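Local coordinates for putative phosphosugar isomerase (Silicibacter pomeroyi DSS-3, PDB 3FJ1), which is of unproven function but, as a protein with two SIS domains, probably binds phosphosugars and may act as an isomerase or aminotransferase, at residues 21-26 with 141-146; 52-57 with 96-101; 123-128 with 137-142. One frame throughout, in Å; residues are numbered along the deposited sequence.

Interaction 1: residues 21-26 with 141-146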
loop_
_atom_site.group_PDB
_atom_site.type_symbol
_atom_site.label_atom_id
_atom_site.label_comp_id
_atom_site.label_asym_id
_atom_site.label_seq_id
_atom_site.Cartn_x
_atom_site.Cartn_y
_atom_site.Cartn_z
ATOM N N GLN A 21 -23.507 -11.326 14.146
ATOM C CA GLN A 21 -24.952 -11.383 14.349
ATOM C C GLN A 21 -25.454 -10.128 15.053
ATOM O O GLN A 21 -26.466 -9.568 14.636
ATOM C CB GLN A 21 -25.376 -12.631 15.132
ATOM C CG GLN A 21 -26.887 -12.847 15.213
ATOM C CD GLN A 21 -27.501 -13.005 13.846
ATOM O OE1 GLN A 21 -28.179 -12.095 13.347
ATOM N NE2 GLN A 21 -27.204 -14.104 13.189
ATOM N N ARG A 22 -24.728 -9.658 16.061
ATOM C CA ARG A 22 -25.137 -8.441 16.782
ATOM C C ARG A 22 -25.087 -7.230 15.870
ATOM O O ARG A 22 -25.971 -6.407 15.908
ATOM C CB ARG A 22 -24.299 -8.201 18.040
ATOM C CG ARG A 22 -24.587 -9.206 19.129
ATOM C CD ARG A 22 -23.888 -8.876 20.424
ATOM N NE ARG A 22 -23.875 -10.065 21.274
ATOM C CZ ARG A 22 -22.942 -11.021 21.219
ATOM N NH1 ARG A 22 -21.936 -10.952 20.346
ATOM N NH2 ARG A 22 -23.023 -12.060 22.033
ATOM N N LEU A 23 -24.050 -7.148 15.037
ATOM C CA LEU A 23 -23.909 -6.054 14.078
ATOM C C LEU A 23 -25.063 -6.095 13.060
ATOM O O LEU A 23 -25.671 -5.089 12.786
ATOM C CB LEU A 23 -22.537 -6.138 13.381
ATOM C CG LEU A 23 -22.333 -5.151 12.238
ATOM C CD1 LEU A 23 -22.520 -3.698 12.689
ATOM C CD2 LEU A 23 -20.966 -5.449 11.645
ATOM N N LEU A 24 -25.366 -7.270 12.528
ATOM C CA LEU A 24 -26.487 -7.436 11.597
ATOM C C LEU A 24 -27.814 -7.007 12.240
ATOM O O LEU A 24 -28.606 -6.293 11.617
ATOM C CB LEU A 24 -26.559 -8.870 11.084
ATOM C CG LEU A 24 -25.480 -9.353 10.111
ATOM C CD1 LEU A 24 -25.413 -10.876 10.005
ATOM C CD2 LEU A 24 -25.661 -8.709 8.700
ATOM N N ASP A 25 -28.036 -7.421 13.488
ATOM C CA ASP A 25 -29.250 -7.081 14.218
ATOM C C ASP A 25 -29.268 -5.612 14.678
ATOM O O ASP A 25 -30.144 -4.861 14.280
ATOM C CB ASP A 25 -29.431 -8.030 15.420
ATOM C CG ASP A 25 -29.667 -9.468 15.001
ATOM O OD1 ASP A 25 -29.965 -9.718 13.800
ATOM O OD2 ASP A 25 -29.532 -10.357 15.866
ATOM N N HIS A 26 -28.294 -5.197 15.480
ATOM C CA HIS A 26 -28.260 -3.849 16.053
ATOM C C HIS A 26 -27.778 -2.730 15.160
ATOM O O HIS A 26 -28.073 -1.572 15.445
ATOM C CB HIS A 26 -27.409 -3.836 17.326
ATOM C CG HIS A 26 -27.917 -4.763 18.375
ATOM N ND1 HIS A 26 -28.865 -4.390 19.308
ATOM C CD2 HIS A 26 -27.667 -6.076 18.592
ATOM C CE1 HIS A 26 -29.145 -5.428 20.078
ATOM N NE2 HIS A 26 -28.432 -6.463 19.662
ATOM N N ASP A 141 -21.467 2.015 14.375
ATOM C CA ASP A 141 -20.890 1.178 15.421
ATOM C C ASP A 141 -20.752 -0.264 14.863
ATOM O O ASP A 141 -21.746 -0.890 14.449
ATOM C CB ASP A 141 -21.819 1.209 16.626
ATOM C CG ASP A 141 -21.271 0.497 17.853
ATOM O OD1 ASP A 141 -20.388 -0.388 17.779
ATOM O OD2 ASP A 141 -21.808 0.820 18.943
ATOM N N ILE A 142 -19.529 -0.771 14.853
ATOM C CA ILE A 142 -19.243 -2.126 14.331
ATOM C C ILE A 142 -19.629 -3.297 15.255
ATOM O O ILE A 142 -19.619 -4.469 14.827
ATOM C CB ILE A 142 -17.763 -2.250 13.856
ATOM C CG1 ILE A 142 -16.768 -2.281 15.041
ATOM C CG2 ILE A 142 -17.468 -1.097 12.812
ATOM C CD1 ILE A 142 -15.293 -2.501 14.636
ATOM N N HIS A 143 -19.996 -3.000 16.493
ATOM C CA HIS A 143 -20.435 -4.038 17.423
ATOM C C HIS A 143 -19.467 -5.223 17.583
ATOM O O HIS A 143 -19.881 -6.373 17.638
ATOM C CB HIS A 143 -21.854 -4.525 17.027
ATOM C CG HIS A 143 -22.915 -3.477 17.156
ATOM N ND1 HIS A 143 -23.187 -2.555 16.169
ATOM C CD2 HIS A 143 -23.764 -3.196 18.171
ATOM C CE1 HIS A 143 -24.161 -1.757 16.566
ATOM N NE2 HIS A 143 -24.526 -2.129 17.777
ATOM N N ALA A 144 -18.174 -4.921 17.657
ATOM C CA ALA A 144 -17.138 -5.923 17.841
ATOM C C ALA A 144 -17.076 -6.296 19.318
ATOM O O ALA A 144 -16.670 -7.403 19.653
ATOM C CB ALA A 144 -15.789 -5.368 17.417
ATOM N N GLY A 145 -17.495 -5.370 20.181
ATOM C CA GLY A 145 -17.378 -5.559 21.641
ATOM C C GLY A 145 -15.929 -5.373 22.063
ATOM O O GLY A 145 -15.084 -5.007 21.266
ATOM N N PRO A 146 -15.630 -5.587 23.346
ATOM C CA PRO A 146 -14.244 -5.410 23.784
ATOM C C PRO A 146 -13.294 -6.446 23.167
ATOM O O PRO A 146 -13.634 -7.628 23.077
ATOM C CB PRO A 146 -14.323 -5.573 25.326
ATOM C CG PRO A 146 -15.588 -6.324 25.590
ATOM C CD PRO A 146 -16.535 -5.982 24.436
HETATM O O HOH W 1 -20.141 -8.099 19.661
#
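The 21-26 segment is a turn and a half from the middle of helix 8-41. The 141-146 segment leaves the end of strand 138-141 as a loop. The two backbones come closest at L23 and H143, with CA atoms 5.2 Å apart. H143 has a left-handed backbone conformation, and its CB points at the helix. Its ring lies against the turn R22 to H26. The carbonyl O of R22 sits over one face of it. H143 NE2 reaches H26 CB at 3.4 Å. The two imidazoles are nearly parallel, 25° apart, but slid so far that they barely overlap.

The contact joins helix 8-41 to the C-terminal end of strand 138-141, outermost in this chain's first parallel sheet. D141 shapes the loop: its OD1 accepts from H143 N at 2.9 Å, an Asx turn. H143 ND1 also gives a weak bond to D141 O.

L23 makes the buried side of the contact. With CG anti to the backbone N (chi1 173°), both methyls are carried to loop carbonyls. CD1 meets D141 O at 3.4 Å, and CD2 meets I142 O at 3.6 Å. At the outer side, a water donates to H143 O and is weakly held by R22 NH1.

Interaction 2: residues 52-57 with 96-101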
loop_
_atom_site.group_PDB
_atom_site.type_symbol
_atom_site.label_atom_id
_atom_site.label_comp_id
_atom_site.label_asym_id
_atom_site.label_seq_id
_atom_site.Cartn_x
_atom_site.Cartn_y
_atom_site.Cartn_z
ATOM N N GLY A 52 -2.916 0.734 10.052
ATOM C CA GLY A 52 -2.831 -0.638 10.549
ATOM C C GLY A 52 -3.810 -1.596 9.906
ATOM O O GLY A 52 -4.052 -1.556 8.702
ATOM N N SER A 53 -4.365 -2.487 10.715
ATOM C CA SER A 53 -5.305 -3.475 10.227
ATOM C C SER A 53 -6.542 -2.816 9.608
ATOM O O SER A 53 -7.116 -3.354 8.653
ATOM C CB SER A 53 -5.696 -4.411 11.373
ATOM O OG SER A 53 -6.571 -5.430 10.949
ATOM N N SER A 54 -6.961 -1.674 10.156
ATOM C CA SER A 54 -8.083 -0.904 9.592
ATOM C C SER A 54 -7.840 -0.515 8.146
ATOM O O SER A 54 -8.780 -0.430 7.372
ATOM C CB SER A 54 -8.443 0.322 10.427
ATOM O OG SER A 54 -8.974 -0.049 11.686
ATOM N N ASP A 55 -6.596 -0.308 7.747
ATOM C CA ASP A 55 -6.329 0.008 6.341
ATOM C C ASP A 55 -6.505 -1.207 5.406
ATOM O O ASP A 55 -6.804 -1.043 4.245
ATOM C CB ASP A 55 -4.957 0.652 6.183
ATOM C CG ASP A 55 -4.897 1.629 5.025
ATOM O OD1 ASP A 55 -5.948 2.043 4.479
ATOM O OD2 ASP A 55 -3.766 1.999 4.676
ATOM N N HIS A 56 -6.324 -2.425 5.931
ATOM C CA HIS A 56 -6.583 -3.653 5.162
ATOM C C HIS A 56 -8.099 -3.789 4.967
ATOM O O HIS A 56 -8.567 -4.232 3.913
ATOM C CB HIS A 56 -5.960 -4.874 5.820
ATOM C CG HIS A 56 -4.472 -4.747 6.000
ATOM N ND1 HIS A 56 -3.660 -4.180 5.034
ATOM C CD2 HIS A 56 -3.649 -5.139 7.002
ATOM C CE1 HIS A 56 -2.411 -4.182 5.465
ATOM N NE2 HIS A 56 -2.367 -4.806 6.631
ATOM N N VAL A 57 -8.869 -3.357 5.968
ATOM C CA VAL A 57 -10.306 -3.275 5.824
ATOM C C VAL A 57 -10.636 -2.325 4.684
ATOM O O VAL A 57 -11.478 -2.598 3.837
ATOM C CB VAL A 57 -10.995 -2.835 7.107
ATOM C CG1 VAL A 57 -12.519 -2.669 6.814
ATOM C CG2 VAL A 57 -10.716 -3.856 8.237
ATOM N N LEU A 96 -14.653 7.594 4.047
ATOM C CA LEU A 96 -14.888 6.490 4.936
ATOM C C LEU A 96 -13.678 6.327 5.869
ATOM O O LEU A 96 -12.591 6.026 5.390
ATOM C CB LEU A 96 -15.119 5.243 4.101
ATOM C CG LEU A 96 -15.611 4.037 4.837
ATOM C CD1 LEU A 96 -16.994 4.267 5.473
ATOM C CD2 LEU A 96 -15.635 2.874 3.848
ATOM N N ALA A 97 -13.881 6.564 7.160
ATOM C CA ALA A 97 -12.809 6.438 8.151
ATOM C C ALA A 97 -13.022 5.135 8.934
ATOM O O ALA A 97 -14.130 4.859 9.388
ATOM C CB ALA A 97 -12.791 7.627 9.080
ATOM N N VAL A 98 -11.984 4.324 9.089
ATOM C CA VAL A 98 -12.142 3.054 9.823
ATOM C C VAL A 98 -11.118 3.004 10.963
ATOM O O VAL A 98 -9.935 3.134 10.711
ATOM C CB VAL A 98 -11.959 1.876 8.882
ATOM C CG1 VAL A 98 -12.160 0.563 9.633
ATOM C CG2 VAL A 98 -12.910 1.995 7.655
ATOM N N SER A 99 -11.574 2.832 12.206
ATOM C CA SER A 99 -10.664 2.807 13.343
ATOM C C SER A 99 -11.319 2.131 14.522
ATOM O O SER A 99 -12.398 2.563 14.908
ATOM C CB SER A 99 -10.332 4.238 13.764
ATOM O OG SER A 99 -9.617 4.265 14.985
ATOM N N GLN A 100 -10.666 1.119 15.099
ATOM C CA GLN A 100 -11.145 0.390 16.292
ATOM C C GLN A 100 -11.627 1.380 17.395
ATOM O O GLN A 100 -12.812 1.438 17.766
ATOM C CB GLN A 100 -9.978 -0.534 16.780
ATOM C CG GLN A 100 -10.227 -1.626 17.877
ATOM C CD GLN A 100 -8.997 -2.584 18.094
ATOM O OE1 GLN A 100 -9.129 -3.721 18.571
ATOM N NE2 GLN A 100 -7.805 -2.104 17.737
ATOM N N SER A 101 -10.680 2.150 17.930
ATOM C CA SER A 101 -10.943 3.057 19.058
ATOM C C SER A 101 -11.369 4.464 18.663
ATOM O O SER A 101 -11.971 5.159 19.467
ATOM C CB SER A 101 -9.692 3.191 19.952
ATOM O OG SER A 101 -8.749 4.111 19.383
#
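S54 and V98 form the tight centre of this contact. S54 lies in the first turn of helix 53-69, and V98 near the end of strand 93-99. Their CA atoms are 5.7 Å apart, and both CB atoms point across the gap. S54 CB rests on the carbonyl O of V98 at 3.2 Å. It also meets V98 CG1 at 3.8 Å. V98 CG1 is anti to the backbone N (chi1 -178°), which places this branch in front of S54. One turn on, V57 CG1 reaches the same methyl, V98 CG1, at 4.3 Å. The valine pair is apolar and less close than the serine contact. V57 is buried and also touches F156 and S159 of helix 153-171, while V98 also packs on L124 of the next strand.

The segments of helix 53-57 and strand 96-99 run at 140° to each other, with axes 7.6 Å apart. Helix 53-69 directly follows strand 45-49, which lies beside strand 93-99 in the sheet. It thus packs on the parallel alpha/beta sheet of the SIS fold, near the C-terminal ends of its strands.

Toward those ends the contact loosens. No hydrogen bond crosses between the segments. S54 OG has its chi1 at -67°, anti to the carbonyl carbon. It lies 3.5 Å from V98 O at a poor angle, and 3.7 Å from S99 CA. S99 turns its own side chain away, and its OG bonds to G102 N. Q100 covers little of the helix. Its side chain is extended, and OE1 makes a weak hydrogen bond with T155 OG1 of helix 153-171.

Interaction 3: residues 123-128 with 137-142; sequences ALTNDA and AHTIDI
Four backbone hydrogen bonds zip strand 120-125 to strand 138-141 in parallel. A123 N donates to H138 O, and I140 N returns a 2.7 Å bond to A123 O, nearly along the C=O axis (178°). T125 N then gives a longer bond to I140 O. I142 N closes the series on T125 O at 2.9 Å, coming from above the carbonyl plane.

L124 and I140 run alongside each other on one face of the sheet. L124 CD2 fits against I140 CB at 3.6 Å. I142 CG2 covers L124 CB beyond them. On the opposite face T125 and T139 meet at a slant, with their CG2 methyls 3.5 Å apart. T125 CG2 is flanked by both its backbone N and C. This leaves OG1 anti to N (chi1 -176°). OG1 bonds to S99 O and accepts from D127 N, an ST turn.

Further out, helix 153-171 covers I140 and I142 through A162, and V31 of helix 8-41 also touches I140. The two strands and helix 131-134 form a beta-alpha-beta unit. Beyond the strands, N126 bonds G145 O through ND2 and A144 N through OD1. One water lies between N126 OD1 and D141 OD1, 2.6 Å from the latter. D141 OD1 accepts from H143 N, and OD2 from a second water that also takes A128 N. Such donors would probably favour the charged form of D141.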
loop_
_atom_site.group_PDB
_atom_site.type_symbol
_atom_site.label_atom_id
_atom_site.label_comp_id
_atom_site.label_asym_id
_atom_site.label_seq_id
_atom_site.Cartn_x
_atom_site.Cartn_y
_atom_site.Cartn_z
ATOM N N ALA A 123 -17.832 7.214 9.776
ATOM C CA ALA A 123 -16.849 6.467 10.557
ATOM C C ALA A 123 -17.367 5.072 10.868
ATOM O O ALA A 123 -18.523 4.927 11.276
ATOM C CB ALA A 123 -16.521 7.191 11.866
ATOM N N LEU A 124 -16.510 4.064 10.657
ATOM C CA LEU A 124 -16.747 2.679 11.059
ATOM C C LEU A 124 -15.815 2.466 12.277
ATOM O O LEU A 124 -14.591 2.483 12.148
ATOM C CB LEU A 124 -16.398 1.686 9.954
ATOM C CG LEU A 124 -17.095 1.859 8.596
ATOM C CD1 LEU A 124 -16.777 0.684 7.644
ATOM C CD2 LEU A 124 -18.583 2.049 8.735
ATOM N N THR A 125 -16.412 2.324 13.451
ATOM C CA THR A 125 -15.656 2.305 14.709
ATOM C C THR A 125 -16.355 1.471 15.771
ATOM O O THR A 125 -17.581 1.255 15.694
ATOM C CB THR A 125 -15.369 3.777 15.228
ATOM O OG1 THR A 125 -14.560 3.767 16.409
ATOM C CG2 THR A 125 -16.619 4.561 15.523
ATOM N N ASN A 126 -15.545 0.985 16.719
ATOM C CA ASN A 126 -16.039 0.211 17.881
ATOM C C ASN A 126 -16.366 1.129 19.074
ATOM O O ASN A 126 -16.781 0.648 20.137
ATOM C CB ASN A 126 -15.011 -0.864 18.284
ATOM C CG ASN A 126 -15.639 -2.045 19.016
ATOM O OD1 ASN A 126 -16.805 -2.412 18.783
ATOM N ND2 ASN A 126 -14.852 -2.663 19.918
ATOM N N ASP A 127 -16.128 2.432 18.927
ATOM C CA ASP A 127 -16.506 3.397 19.963
ATOM C C ASP A 127 -17.253 4.573 19.360
ATOM O O ASP A 127 -16.642 5.512 18.831
ATOM C CB ASP A 127 -15.273 3.878 20.731
ATOM C CG ASP A 127 -15.639 4.739 21.925
ATOM O OD1 ASP A 127 -16.821 5.132 22.054
ATOM O OD2 ASP A 127 -14.727 5.020 22.729
ATOM N N ALA A 128 -18.576 4.542 19.466
ATOM C CA ALA A 128 -19.417 5.613 18.939
ATOM C C ALA A 128 -19.270 6.970 19.655
ATOM O O ALA A 128 -19.814 7.963 19.194
ATOM C CB ALA A 128 -20.889 5.166 18.946
ATOM N N ALA A 137 -19.950 12.914 10.018
ATOM C CA ALA A 137 -21.361 13.190 9.809
ATOM C C ALA A 137 -22.210 12.022 10.295
ATOM O O ALA A 137 -23.312 12.222 10.805
ATOM C CB ALA A 137 -21.656 13.508 8.309
ATOM N N HIS A 138 -21.691 10.803 10.136
ATOM C CA HIS A 138 -22.358 9.604 10.583
ATOM C C HIS A 138 -21.356 8.634 11.177
ATOM O O HIS A 138 -20.215 8.552 10.721
ATOM C CB HIS A 138 -23.043 8.922 9.399
ATOM C CG HIS A 138 -24.050 9.786 8.721
ATOM N ND1 HIS A 138 -25.332 9.932 9.195
ATOM C CD2 HIS A 138 -23.966 10.561 7.620
ATOM C CE1 HIS A 138 -25.992 10.779 8.426
ATOM N NE2 HIS A 138 -25.183 11.183 7.466
ATOM N N THR A 139 -21.796 7.885 12.189
ATOM C CA THR A 139 -20.971 6.835 12.762
ATOM C C THR A 139 -21.710 5.520 12.719
ATOM O O THR A 139 -22.874 5.429 13.135
ATOM C CB THR A 139 -20.570 7.148 14.183
ATOM O OG1 THR A 139 -19.754 8.321 14.153
ATOM C CG2 THR A 139 -19.781 5.948 14.823
ATOM N N ILE A 140 -21.048 4.500 12.199
ATOM C CA ILE A 140 -21.582 3.159 12.239
ATOM C C ILE A 140 -20.785 2.371 13.289
ATOM O O ILE A 140 -19.571 2.109 13.130
ATOM C CB ILE A 140 -21.510 2.469 10.867
ATOM C CG1 ILE A 140 -22.447 3.184 9.890
ATOM C CG2 ILE A 140 -21.857 1.005 10.995
ATOM C CD1 ILE A 140 -22.250 2.840 8.449
ATOM N N ASP A 141 -21.467 2.015 14.375
ATOM C CA ASP A 141 -20.890 1.178 15.421
ATOM C C ASP A 141 -20.752 -0.264 14.863
ATOM O O ASP A 141 -21.746 -0.890 14.449
ATOM C CB ASP A 141 -21.819 1.209 16.626
ATOM C CG ASP A 141 -21.271 0.497 17.853
ATOM O OD1 ASP A 141 -20.388 -0.388 17.779
ATOM O OD2 ASP A 141 -21.808 0.820 18.943
ATOM N N ILE A 142 -19.529 -0.771 14.853
ATOM C CA ILE A 142 -19.243 -2.126 14.331
ATOM C C ILE A 142 -19.629 -3.297 15.255
ATOM O O ILE A 142 -19.619 -4.469 14.827
ATOM C CB ILE A 142 -17.763 -2.250 13.856
ATOM C CG1 ILE A 142 -16.768 -2.281 15.041
ATOM C CG2 ILE A 142 -17.468 -1.097 12.812
ATOM C CD1 ILE A 142 -15.293 -2.501 14.636
HETATM O O HOH W 2 -19.173 -1.449 19.844
HETATM O O HOH W 3 -19.684 2.165 20.645
#

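In the fold
Interactions 2 and 3 lie within the first SIS domain; interaction 1 ties helix 8-41 to it. Interactions 2 and 3 reach neighbouring strands of one sheet, with centres about 11 Å apart. They are joined by A97 O to L124 N at 2.8 Å and Q100 O to N126 N at 3.0 Å. Interactions 1 and 3 share D141 and I142, and their centres are also about 11 Å apart. Interactions 1 and 2 do not touch; their nearest atoms are about 5 Å apart. In SIS domains, loops at the C-terminal strand ends commonly bind the phosphosugar, so residues 99-101 probably lie near such a site.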